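Local coordinates for putative HMP/thiamine permease protein YkoE (Bacillus subtilis, PDB 5EDL), which binds thiamine as the membrane-embedded S component of a group I energy coupling factor vitamin transporter, at the [(Z)-octadec-9-enyl] (2R)-2,3-bis(oxidanyl)propanoate site and the VIB site. Residues are numbered along the deposited sequence; one frame, centred on the assembly and turned at random.

Contact 1: the [(Z)-octadec-9-enyl] (2R)-2,3-bis(oxidanyl)propanoate site. Residues 61, 65, 88, 92, 95-96, 98-99, 102, 106, 123-124, 127-128, 132. With MPG ([(Z)-octadec-9-enyl] (2R)-2,3-bis(oxidanyl)propanoate), chain B; MPG ([(Z)-octadec-9-enyl] (2R)-2,3-bis(oxidanyl)propanoate), chain C.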
# COMPACT_ATOMS: atom_id res chain seq x y z
N PRO A 61 0.68 4.17 14.67
CA PRO A 61 1.35 5.19 13.86
C PRO A 61 2.65 4.66 13.27
O PRO A 61 3.39 3.94 13.92
CB PRO A 61 1.62 6.32 14.85
CG PRO A 61 0.62 6.10 15.98
CD PRO A 61 0.47 4.61 16.07
N LEU A 65 4.13 3.90 6.70
CA LEU A 65 5.40 4.45 6.25
C LEU A 65 6.50 3.39 6.30
O LEU A 65 7.19 3.17 5.31
CB LEU A 65 5.80 5.65 7.11
CG LEU A 65 7.23 6.17 6.90
CD1 LEU A 65 7.42 6.56 5.42
CD2 LEU A 65 7.50 7.37 7.81
N VAL A 88 13.73 5.47 -2.56
CA VAL A 88 13.25 6.84 -2.45
C VAL A 88 11.75 6.92 -2.77
O VAL A 88 10.98 7.52 -2.02
CB VAL A 88 14.00 7.81 -3.39
CG1 VAL A 88 13.53 9.24 -3.13
CG2 VAL A 88 15.52 7.68 -3.22
N VAL A 92 8.68 8.01 -0.31
CA VAL A 92 7.68 9.01 -0.71
C VAL A 92 6.25 8.42 -0.66
O VAL A 92 5.34 9.03 -0.12
CB VAL A 92 7.98 9.56 -2.14
CG1 VAL A 92 6.80 10.36 -2.68
CG2 VAL A 92 9.24 10.41 -2.12
N LEU A 95 5.09 7.94 2.96
CA LEU A 95 4.73 9.23 3.57
C LEU A 95 3.36 9.69 3.11
O LEU A 95 2.58 10.24 3.89
CB LEU A 95 5.77 10.30 3.23
CG LEU A 95 7.17 10.12 3.85
CD1 LEU A 95 8.16 11.09 3.20
CD2 LEU A 95 7.15 10.31 5.37
N GLY A 96 3.09 9.50 1.82
CA GLY A 96 1.79 9.82 1.25
C GLY A 96 0.64 9.05 1.89
O GLY A 96 -0.42 9.62 2.18
N GLU A 98 0.89 7.40 4.92
CA GLU A 98 0.95 7.72 6.34
C GLU A 98 0.25 9.05 6.65
O GLU A 98 -0.36 9.19 7.69
CB GLU A 98 2.40 7.77 6.82
CG GLU A 98 2.56 7.83 8.34
CD GLU A 98 2.24 6.51 9.02
OE1 GLU A 98 2.76 5.46 8.59
OE2 GLU A 98 1.47 6.52 10.00
N ALA A 99 0.36 10.02 5.74
CA ALA A 99 -0.25 11.33 5.96
C ALA A 99 -1.77 11.22 6.16
O ALA A 99 -2.36 11.98 6.92
CB ALA A 99 0.07 12.27 4.79
N LEU A 102 -2.24 9.75 9.61
CA LEU A 102 -1.96 10.87 10.50
C LEU A 102 -3.18 11.80 10.59
O LEU A 102 -3.62 12.17 11.68
CB LEU A 102 -0.72 11.65 10.03
CG LEU A 102 -0.46 13.06 10.59
CD1 LEU A 102 -0.23 13.03 12.10
CD2 LEU A 102 0.71 13.73 9.88
N TRP A 106 -4.82 7.89 13.23
CA TRP A 106 -4.61 6.45 13.30
C TRP A 106 -5.77 5.75 14.01
O TRP A 106 -5.59 4.67 14.56
CB TRP A 106 -3.28 6.14 14.00
CG TRP A 106 -2.11 6.79 13.32
CD1 TRP A 106 -1.45 6.34 12.19
CD2 TRP A 106 -1.45 8.00 13.71
NE1 TRP A 106 -0.45 7.21 11.86
CE2 TRP A 106 -0.42 8.23 12.77
CE3 TRP A 106 -1.63 8.91 14.75
CZ2 TRP A 106 0.43 9.33 12.85
CZ3 TRP A 106 -0.78 10.01 14.83
CH2 TRP A 106 0.23 10.21 13.89
N VAL A 123 -0.63 10.44 -5.19
CA VAL A 123 -0.24 11.84 -5.31
C VAL A 123 1.25 12.04 -5.03
O VAL A 123 1.95 12.74 -5.79
CB VAL A 123 -1.07 12.73 -4.37
CG1 VAL A 123 -0.51 14.14 -4.33
CG2 VAL A 123 -2.54 12.74 -4.80
N ALA A 124 1.74 11.45 -3.94
CA ALA A 124 3.15 11.61 -3.56
C ALA A 124 4.10 11.05 -4.63
O ALA A 124 5.12 11.66 -4.94
CB ALA A 124 3.41 10.93 -2.22
N ILE A 127 4.22 13.39 -7.63
CA ILE A 127 5.15 14.48 -7.37
C ILE A 127 6.59 14.03 -7.62
O ILE A 127 7.34 14.72 -8.32
CB ILE A 127 5.02 15.00 -5.93
CG1 ILE A 127 3.65 15.65 -5.73
CG2 ILE A 127 6.18 15.94 -5.61
CD1 ILE A 127 3.37 16.08 -4.29
N TYR A 128 6.94 12.88 -7.05
CA TYR A 128 8.27 12.30 -7.24
C TYR A 128 8.61 12.17 -8.74
O TYR A 128 9.70 12.56 -9.17
CB TYR A 128 8.35 10.92 -6.57
CG TYR A 128 9.61 10.14 -6.90
CD1 TYR A 128 9.67 9.31 -8.01
CD2 TYR A 128 10.73 10.23 -6.09
CE1 TYR A 128 10.82 8.59 -8.32
CE2 TYR A 128 11.89 9.51 -6.39
CZ TYR A 128 11.93 8.69 -7.51
OH TYR A 128 13.07 7.98 -7.81
N VAL A 132 11.77 13.40 -11.03
CA VAL A 132 12.80 12.41 -11.29
C VAL A 132 12.59 11.60 -12.56
O VAL A 132 13.56 11.27 -13.24
CB VAL A 132 12.91 11.41 -10.10
CG1 VAL A 132 13.85 10.27 -10.46
CG2 VAL A 132 13.42 12.14 -8.86
C2 MPG B . 3.13 14.57 4.82
C3 MPG B . 2.55 14.24 6.18
C4 MPG B . 2.97 12.85 6.59
C5 MPG B . 4.42 12.87 7.02
C6 MPG B . 4.56 12.27 8.39
C7 MPG B . 4.38 10.77 8.29
C8 MPG B . 4.97 10.10 9.51
C9 MPG B . 3.94 10.12 10.62
C10 MPG B . 4.11 9.43 11.77
C11 MPG B . 5.35 8.60 12.04
C12 MPG B . 5.91 9.02 13.38
C13 MPG B . 4.96 8.64 14.50
C14 MPG B . 4.27 9.86 15.08
C15 MPG B . 4.03 9.67 16.56
C16 MPG B . 2.61 10.05 16.91
C17 MPG B . 2.32 9.69 18.35
C18 MPG B . 0.84 9.45 18.50
O1 MPG B . 1.84 15.92 3.36
C1 MPG B . 2.74 15.97 4.43
C2 MPG C . 11.26 14.38 -3.84
C3 MPG C . 9.76 14.26 -4.00
C4 MPG C . 9.08 14.79 -2.76
C5 MPG C . 7.59 14.47 -2.76
C6 MPG C . 7.04 14.83 -1.39
C7 MPG C . 5.52 14.82 -1.39
C8 MPG C . 4.99 13.58 -0.71
C9 MPG C . 4.57 13.86 0.71
C10 MPG C . 3.26 13.93 1.04
C11 MPG C . 2.19 13.72 -0.01
C12 MPG C . 1.02 14.65 0.24
C13 MPG C . -0.27 13.98 -0.15
O1 MPG C . 13.13 13.12 -4.66
C1 MPG C . 11.96 13.82 -5.05
CXD MPG C . 15.35 12.33 -5.63
O2 MPG C . 16.01 12.15 -4.39
C21 MPG C . 16.35 12.78 -6.67
O3 MPG C . 17.17 11.69 -7.05
O4 MPG C . 14.32 14.41 -6.10
CX3 MPG C . 14.25 13.36 -5.49
O HOH W 1 15.49 9.00 -6.79

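Contact 2: the VIB site. Residues 21, 25, 40, 44, 47, 68, 72, 75, 86, 89, 93, 129, 133, 135, 150. With VIB (3-(4-amino-2-methyl-pyrimidin-5-ylmethyl)-5-(2-hydroxy-ethyl)-4-methyl-thiazol-3-ium), chain D.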
# COMPACT_ATOMS: atom_id res chain seq x y z
N TYR A 21 6.02 -6.76 -5.64
CA TYR A 21 6.45 -5.47 -6.18
C TYR A 21 7.46 -5.66 -7.33
O TYR A 21 7.37 -5.00 -8.36
CB TYR A 21 7.10 -4.60 -5.09
CG TYR A 21 6.15 -3.97 -4.09
CD1 TYR A 21 4.81 -4.35 -4.02
CD2 TYR A 21 6.60 -2.98 -3.23
CE1 TYR A 21 3.95 -3.75 -3.12
CE2 TYR A 21 5.75 -2.38 -2.33
CZ TYR A 21 4.43 -2.77 -2.28
OH TYR A 21 3.62 -2.16 -1.38
N THR A 25 7.12 -4.58 -11.16
CA THR A 25 8.08 -3.64 -11.71
C THR A 25 8.58 -4.12 -13.08
O THR A 25 8.68 -3.33 -14.03
CB THR A 25 9.26 -3.42 -10.76
OG1 THR A 25 8.83 -2.58 -9.69
CG2 THR A 25 10.43 -2.76 -11.50
N TYR A 40 1.56 1.60 -17.50
CA TYR A 40 1.64 0.99 -16.17
C TYR A 40 0.78 1.70 -15.12
O TYR A 40 0.71 1.26 -13.97
CB TYR A 40 3.09 0.90 -15.67
CG TYR A 40 3.85 2.21 -15.60
CD1 TYR A 40 3.40 3.27 -14.81
CD2 TYR A 40 5.04 2.36 -16.28
CE1 TYR A 40 4.11 4.46 -14.74
CE2 TYR A 40 5.76 3.54 -16.22
CZ TYR A 40 5.29 4.59 -15.45
OH TYR A 40 6.02 5.75 -15.41
N TYR A 44 -0.59 0.70 -10.97
CA TYR A 44 0.33 1.42 -10.08
C TYR A 44 0.04 1.19 -8.59
O TYR A 44 0.95 1.05 -7.79
CB TYR A 44 0.32 2.93 -10.37
CG TYR A 44 1.69 3.55 -10.19
CD1 TYR A 44 2.22 3.73 -8.92
CD2 TYR A 44 2.47 3.91 -11.29
CE1 TYR A 44 3.50 4.27 -8.74
CE2 TYR A 44 3.75 4.46 -11.13
CZ TYR A 44 4.25 4.63 -9.85
OH TYR A 44 5.51 5.15 -9.68
N TRP A 47 1.84 -1.13 -5.99
CA TRP A 47 3.09 -0.78 -5.29
C TRP A 47 2.86 -0.04 -3.97
O TRP A 47 3.83 0.26 -3.26
CB TRP A 47 4.01 0.07 -6.20
CG TRP A 47 4.59 -0.74 -7.34
CD1 TRP A 47 5.38 -1.85 -7.24
CD2 TRP A 47 4.43 -0.48 -8.74
NE1 TRP A 47 5.71 -2.31 -8.50
CE2 TRP A 47 5.14 -1.48 -9.43
CE3 TRP A 47 3.76 0.51 -9.47
CZ2 TRP A 47 5.19 -1.52 -10.83
CZ3 TRP A 47 3.80 0.46 -10.85
CH2 TRP A 47 4.51 -0.55 -11.51
N GLU A 68 6.23 0.15 3.93
CA GLU A 68 6.54 0.45 2.54
C GLU A 68 8.06 0.63 2.33
O GLU A 68 8.61 0.22 1.31
CB GLU A 68 5.78 1.70 2.08
CG GLU A 68 5.96 2.13 0.60
CD GLU A 68 5.23 1.23 -0.41
OE1 GLU A 68 4.62 0.21 -0.02
OE2 GLU A 68 5.30 1.54 -1.62
N ALA A 72 10.25 -1.68 -0.12
CA ALA A 72 11.07 -1.06 -1.17
C ALA A 72 12.54 -1.45 -1.05
O ALA A 72 13.22 -1.70 -2.06
CB ALA A 72 10.94 0.45 -1.13
N GLU A 75 12.81 -5.01 -2.24
CA GLU A 75 12.67 -5.04 -3.69
C GLU A 75 13.98 -4.60 -4.37
O GLU A 75 14.41 -5.19 -5.36
CB GLU A 75 11.51 -4.15 -4.15
CG GLU A 75 11.17 -4.36 -5.62
CD GLU A 75 10.27 -3.27 -6.19
OE1 GLU A 75 9.64 -2.54 -5.39
OE2 GLU A 75 10.20 -3.15 -7.43
N VAL A 86 14.36 3.26 -6.10
CA VAL A 86 13.08 2.66 -5.74
C VAL A 86 12.85 2.81 -4.23
O VAL A 86 11.71 2.88 -3.78
CB VAL A 86 12.98 1.17 -6.15
CG1 VAL A 86 13.82 0.28 -5.21
CG2 VAL A 86 11.51 0.72 -6.14
N ILE A 89 11.32 6.32 -3.88
CA ILE A 89 9.90 6.42 -4.20
C ILE A 89 9.10 5.64 -3.16
O ILE A 89 7.96 5.99 -2.85
CB ILE A 89 9.57 5.93 -5.64
CG1 ILE A 89 8.26 6.61 -6.12
CG2 ILE A 89 9.52 4.40 -5.72
CD1 ILE A 89 7.91 6.41 -7.60
N GLN A 93 6.07 7.23 -1.22
CA GLN A 93 4.77 6.57 -1.20
C GLN A 93 4.31 6.28 0.23
O GLN A 93 3.15 6.48 0.54
CB GLN A 93 4.81 5.30 -2.05
CG GLN A 93 4.91 5.65 -3.54
CD GLN A 93 5.42 4.54 -4.45
OE1 GLN A 93 5.54 4.74 -5.67
NE2 GLN A 93 5.73 3.39 -3.89
N ASP A 129 7.66 11.65 -9.52
CA ASP A 129 7.90 11.43 -10.94
C ASP A 129 8.12 12.72 -11.74
O ASP A 129 8.88 12.73 -12.71
CB ASP A 129 6.74 10.64 -11.54
CG ASP A 129 6.75 9.18 -11.11
OD1 ASP A 129 7.83 8.66 -10.73
OD2 ASP A 129 5.68 8.56 -11.17
N SER A 133 11.33 11.31 -12.89
CA SER A 133 11.02 10.27 -13.87
C SER A 133 10.64 10.80 -15.25
O SER A 133 10.08 10.07 -16.07
CB SER A 133 9.88 9.39 -13.34
OG SER A 133 10.07 9.11 -11.97
N TYR A 135 8.44 13.05 -16.05
CA TYR A 135 7.03 13.41 -16.23
C TYR A 135 6.85 14.88 -16.58
O TYR A 135 5.86 15.27 -17.17
CB TYR A 135 6.21 13.07 -14.97
CG TYR A 135 5.69 11.66 -14.97
CD1 TYR A 135 6.46 10.61 -15.48
CD2 TYR A 135 4.43 11.37 -14.46
CE1 TYR A 135 5.98 9.31 -15.48
CE2 TYR A 135 3.95 10.07 -14.45
CZ TYR A 135 4.72 9.05 -14.96
OH TYR A 135 4.23 7.76 -14.96
N ARG A 150 -3.87 6.80 -11.94
CA ARG A 150 -3.10 6.38 -10.78
C ARG A 150 -3.90 6.57 -9.48
O ARG A 150 -3.77 5.77 -8.55
CB ARG A 150 -1.77 7.14 -10.66
CG ARG A 150 -0.80 6.47 -9.67
CD ARG A 150 0.54 7.21 -9.53
NE ARG A 150 1.29 7.26 -10.79
CZ ARG A 150 2.53 7.72 -10.91
NH1 ARG A 150 3.18 8.19 -9.85
NH2 ARG A 150 3.12 7.72 -12.10
CM2 VIB D . 8.14 0.15 -4.06
N4A VIB D . 6.25 2.91 -7.63
CM4 VIB D . 6.48 2.29 -12.42
O1 VIB D . 6.41 6.14 -12.08
C7 VIB D . 7.76 6.30 -12.47
C6 VIB D . 8.26 4.97 -13.00
C2 VIB D . 9.16 3.01 -9.68
S1 VIB D . 9.42 4.22 -10.63
C5 VIB D . 8.41 4.05 -11.80
C4 VIB D . 7.61 2.88 -11.56
N3 VIB D . 8.08 2.22 -10.22
C7A VIB D . 7.48 0.98 -9.72
C4A VIB D . 7.02 1.76 -7.22
N3A VIB D . 7.22 1.49 -5.93
C2A VIB D . 7.95 0.41 -5.56
N1A VIB D . 8.48 -0.42 -6.52
C6A VIB D . 8.29 -0.17 -7.84
C5A VIB D . 7.55 0.94 -8.18

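Contact 1: the [(Z)-octadec-9-enyl] (2R)-2,3-bis(oxidanyl)propanoate site
Glu98 points its CG anti to the backbone N (chi1 -169°) and then bends at chi2 (73°). The bend turns the carboxylate back toward the protein and leaves the CG methylene facing the lipid in chain B. Trp106 has CG anti to its carbonyl carbon (chi1 -57°), which lays the indole alongside the same lipid with NE1 turned inward. The Glu98 carboxylate meets the indole edge-on. Trp106 NE1 donates to Glu98 OE2 at 2.8 Å, with the oxygen close to the ring plane. The backbone N of Leu65 donates to the other oxygen, Glu98 OE1, also at 2.8 Å, on its anti lone pair. Both carboxylate oxygens are thus engaged, and the bonds tie helix 85-103 to helix 63-77 and to the loop carrying Trp106. Pro61 CB sits over one indole face, 3.5 Å above the plane, and Leu102 CA backs the other. The indole is likely to have little freedom to turn.

The chain B lipid runs over this surface by apolar contact. Glu98 CG touches its C7 at 3.5 Å. Ala99 CB presses on C3, also at 3.5 Å. The benzo rim of Trp106 touches the tail, CZ2 lying 3.8 Å from C10.

The chain C lipid lies across helices 85-103 and 111-132. Ala124 CB meets its C8 at 3.4 Å. Ile127 turns CG2 anti to its backbone N, and this branch reaches C5 at 3.5 Å. Near the head, Val132 CG2 packs against the ester carbon CX3. A water links Tyr128 OH to the glycerate hydroxyl O3 of this lipid.

Both lipids are poorly ordered, and much of each is not covered by protein. They may come from purification or crystallisation. The site is an apolar outer surface patch that marks the surface the protein likely turns to the membrane's acyl chains.

Contact 2: the VIB site
VIB is thiamine, the cognate substrate, and protein hides most of its surface. Stacking holds the aminopyrimidine. The five-membered ring of Trp47 lies parallel to it, face to face. The bridging carbon C7A sits over the indole's six-membered ring, while the thiazolium stands edge-to-face to that ring. Trp47 NE1 donates to Tyr21 O, which holds the indole in place. Replacing Trp47 by an alanine would remove this platform and would probably loosen both rings of the substrate. From the opposite side, Val86 CG2 and Ile89 CG2 pack on the pyrimidine. The thiazolium methyl CM4 points at the centre of the Tyr40 ring.

Hydrogen bonds read the pyrimidine edge. Gln93 makes a paired contact: OE1 accepts from the amino N4A at 2.8 Å on an in-plane lone pair, and NE2 donates to N3A at 3.2 Å. Glu68 OE2 accepts from NE2 and helps fix the amide's orientation. Glu75 OE1 lies 2.7 Å from N1A, a hydrogen bond if one of them is protonated. Thr25 OG1 donates to the syn lone pair of Glu75 OE2 and so helps position this carboxylate.

At the hydroxyethyl end, O1 donates to Asp129 OD2 at 2.7 Å. Tyr44 OH also bonds O1 at 2.7 Å.

A salt bridge lies in the second shell. Arg150 NH1 and NH2 both grip Asp129 OD2, which probably keeps that carboxylate ionised. The pocket recognises both ends of thiamine and encloses it for transport.

Contact 1 and contact 2 have C-alpha centres about 12 Å apart and share helices 63-77, 85-103 and 111-132. On two of these helices neighbouring residues serve different contacts. On helix 85-103, Val88 and Val92 face the lipid, whereas Ile89 and Gln93 face thiamine. On helix 111-132, Tyr128 serves contact 1 and Asp129 serves contact 2. On helix 63-77, Leu65 lies near a lipid and Glu68 lines the pocket. The shared helices thus separate the lipid-contacting surface from the thiamine pocket, which mixes aromatic and polar groups. Movement of one helix could affect both sites, though the structure alone does not show such motion.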